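Local coordinates for protein Pcdhgc3 (Mus musculus, PDB 4ZI8) that probably acts as a calcium-dependent cell-adhesion protein that may help set up and maintain specific neuronal connections in the brain, seen here as its first three extracellular cadherin repeats, at residues Leu82-Leu87 with Val113-Ile118. Residues are numbered along the deposited sequence; the frame is centred on the assembly and turned at random.
Sequences LDREEL and VVVQDI. With CA (calcium ion), chain O; CA (calcium ion), chain P.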
loop_
_atom_site.group_PDB
_atom_site.type_symbol
_atom_site.label_atom_id
_atom_site.label_comp_id
_atom_site.label_asym_id
_atom_site.label_seq_id
_atom_site.Cartn_x
_atom_site.Cartn_y
_atom_site.Cartn_z
ATOM N N LEU B 82 -32.587 -3.401 35.765
ATOM C CA LEU B 82 -33.150 -3.528 34.424
ATOM C C LEU B 82 -32.215 -2.795 33.484
ATOM O O LEU B 82 -32.319 -1.572 33.341
ATOM C CB LEU B 82 -34.560 -2.935 34.344
ATOM C CG LEU B 82 -35.640 -3.731 35.086
ATOM C CD1 LEU B 82 -36.731 -2.782 35.560
ATOM C CD2 LEU B 82 -36.204 -4.751 34.132
ATOM N N ASP B 83 -31.274 -3.532 32.898
ATOM C CA ASP B 83 -30.324 -2.968 31.943
ATOM C C ASP B 83 -30.811 -3.329 30.572
ATOM O O ASP B 83 -30.711 -4.497 30.160
ATOM C CB ASP B 83 -28.918 -3.516 32.197
ATOM C CG ASP B 83 -27.937 -3.143 31.113
ATOM O OD1 ASP B 83 -28.126 -2.131 30.394
ATOM O OD2 ASP B 83 -26.938 -3.878 31.006
ATOM N N ARG B 84 -31.391 -2.351 29.884
ATOM C CA ARG B 84 -31.935 -2.579 28.558
ATOM C C ARG B 84 -30.859 -3.190 27.640
ATOM O O ARG B 84 -31.184 -4.008 26.791
ATOM C CB ARG B 84 -32.504 -1.266 27.967
ATOM C CG ARG B 84 -33.413 -1.426 26.722
ATOM C CD ARG B 84 -33.212 -0.285 25.723
ATOM N NE ARG B 84 -31.834 -0.272 25.247
ATOM C CZ ARG B 84 -31.354 -1.109 24.337
ATOM N NH1 ARG B 84 -32.142 -1.999 23.753
ATOM N NH2 ARG B 84 -30.085 -1.053 24.006
ATOM N N GLU B 85 -29.582 -2.829 27.811
ATOM C CA GLU B 85 -28.571 -3.346 26.899
ATOM C C GLU B 85 -28.454 -4.855 27.033
ATOM O O GLU B 85 -28.360 -5.564 26.025
ATOM C CB GLU B 85 -27.196 -2.668 27.130
ATOM C CG GLU B 85 -27.083 -1.312 26.432
ATOM C CD GLU B 85 -27.976 -0.250 27.073
ATOM O OE1 GLU B 85 -27.886 -0.053 28.294
ATOM O OE2 GLU B 85 -28.767 0.407 26.371
ATOM N N GLU B 86 -28.461 -5.347 28.263
ATOM C CA GLU B 86 -28.423 -6.780 28.524
ATOM C C GLU B 86 -29.696 -7.475 28.094
ATOM O O GLU B 86 -29.667 -8.595 27.591
ATOM C CB GLU B 86 -28.215 -7.057 30.004
ATOM C CG GLU B 86 -28.015 -8.535 30.304
ATOM C CD GLU B 86 -28.007 -8.808 31.792
ATOM O OE1 GLU B 86 -28.535 -7.977 32.563
ATOM O OE2 GLU B 86 -27.470 -9.845 32.199
ATOM N N LEU B 87 -30.819 -6.818 28.320
ATOM C CA LEU B 87 -32.118 -7.451 28.097
ATOM C C LEU B 87 -32.369 -7.670 26.624
ATOM O O LEU B 87 -32.814 -8.757 26.210
ATOM C CB LEU B 87 -33.230 -6.591 28.685
ATOM C CG LEU B 87 -33.393 -6.653 30.208
ATOM C CD1 LEU B 87 -34.296 -5.540 30.728
ATOM C CD2 LEU B 87 -34.007 -7.973 30.537
ATOM N N VAL B 113 -43.874 -4.631 30.955
ATOM C CA VAL B 113 -43.206 -3.376 31.286
ATOM C C VAL B 113 -42.266 -3.087 30.135
ATOM O O VAL B 113 -41.408 -3.921 29.809
ATOM C CB VAL B 113 -42.446 -3.441 32.636
ATOM C CG1 VAL B 113 -41.712 -2.139 32.909
ATOM C CG2 VAL B 113 -43.403 -3.727 33.785
ATOM N N VAL B 114 -42.499 -1.966 29.456
ATOM C CA VAL B 114 -41.582 -1.489 28.420
ATOM C C VAL B 114 -40.374 -0.850 29.099
ATOM O O VAL B 114 -40.519 -0.003 29.996
ATOM C CB VAL B 114 -42.250 -0.480 27.479
ATOM C CG1 VAL B 114 -41.217 0.039 26.435
ATOM C CG2 VAL B 114 -43.476 -1.111 26.799
ATOM N N VAL B 115 -39.178 -1.281 28.703
ATOM C CA VAL B 115 -37.957 -0.753 29.295
ATOM C C VAL B 115 -37.303 0.181 28.277
ATOM O O VAL B 115 -36.846 -0.249 27.206
ATOM C CB VAL B 115 -37.018 -1.877 29.723
ATOM C CG1 VAL B 115 -35.705 -1.312 30.280
ATOM C CG2 VAL B 115 -37.719 -2.778 30.778
ATOM N N GLN B 116 -37.341 1.472 28.583
ATOM C CA GLN B 116 -36.896 2.501 27.653
ATOM C C GLN B 116 -35.410 2.796 27.797
ATOM O O GLN B 116 -34.902 2.864 28.905
ATOM C CB GLN B 116 -37.697 3.779 27.867
ATOM C CG GLN B 116 -39.214 3.567 27.653
ATOM C CD GLN B 116 -40.052 4.714 28.180
ATOM O OE1 GLN B 116 -39.664 5.405 29.131
ATOM N NE2 GLN B 116 -41.227 4.912 27.579
ATOM N N ASP B 117 -34.742 3.024 26.663
ATOM C CA ASP B 117 -33.293 3.281 26.620
ATOM C C ASP B 117 -32.904 4.565 27.267
ATOM O O ASP B 117 -33.563 5.568 27.068
ATOM C CB ASP B 117 -32.797 3.310 25.169
ATOM C CG ASP B 117 -31.278 3.292 25.067
ATOM O OD1 ASP B 117 -30.626 2.531 25.813
ATOM O OD2 ASP B 117 -30.719 4.017 24.214
ATOM N N ILE B 118 -31.817 4.565 28.038
ATOM C CA ILE B 118 -31.195 5.830 28.386
ATOM C C ILE B 118 -29.767 5.791 27.848
ATOM O O ILE B 118 -29.205 4.713 27.563
ATOM C CB ILE B 118 -31.212 6.135 29.937
ATOM C CG1 ILE B 118 -30.260 5.211 30.678
ATOM C CG2 ILE B 118 -32.665 6.010 30.517
ATOM C CD1 ILE B 118 -30.243 5.409 32.211
HETATM CA CA CA O . -28.932 2.397 27.354
HETATM CA CA CA P . -28.075 0.090 30.538
HETATM O O HOH W 1 -25.676 -0.132 30.635
#
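Glu85 and Asp117 meet at the calcium site between the first two cadherin repeats. Glu85 belongs to the DRE sequence that starts the short helix, a cadherin signature. Asp117 and Ile118 follow the last strand of the repeat, in the linker. One calcium ion joins the two segments. Glu85 grips it with both carboxylate oxygens, OE2 at 2.2 Å and OE1 at a longer 2.8 Å. Asp117 OD1 binds it at 2.3 Å, and the carbonyl O of Ile118 adds another ligand. Glu29, Asp120 and Asp153 complete this site. Glu85 OE1 also bridges to a second calcium, which Asp83 OD1 and a water bind too. Asp83 OD1 further caps the helix by accepting from Glu85 N.

Arg84 reaches the same two carboxylates that bind the shared calcium. Its CG is anti to the backbone N (chi1 -166°), and bends further along the chain bring the guanidinium back to the acidic pair. NE donates to Asp117 OD1 at 3.1 Å, tilted from the guanidinium plane and from above the carboxylate; the two planes are 89° apart. NH2 makes a salt bridge to Glu85 OE2, on its anti side but out of the carboxylate plane. The guanidinium also bonds Gly89, and the other oxygen of Asp117, OD2, is held by Asn157. Deeper in the repeat, Val115 CG1 packs against Arg84 CB at 3.9 Å, while CG2 faces Leu82 CD2 at 4.2 Å.

A methionine in place of Arg84 would probably leave Glu85 OE2 and Asp117 OD1 without their shared positive partner, held by the calcium but less firmly oriented. These two oxygens come within 2.9 Å of each other, a closeness probably made tolerable by the shared calcium and by the charge of Arg84. Metal binding and salt bridging thus use the same two oxygens to tie helix to linker.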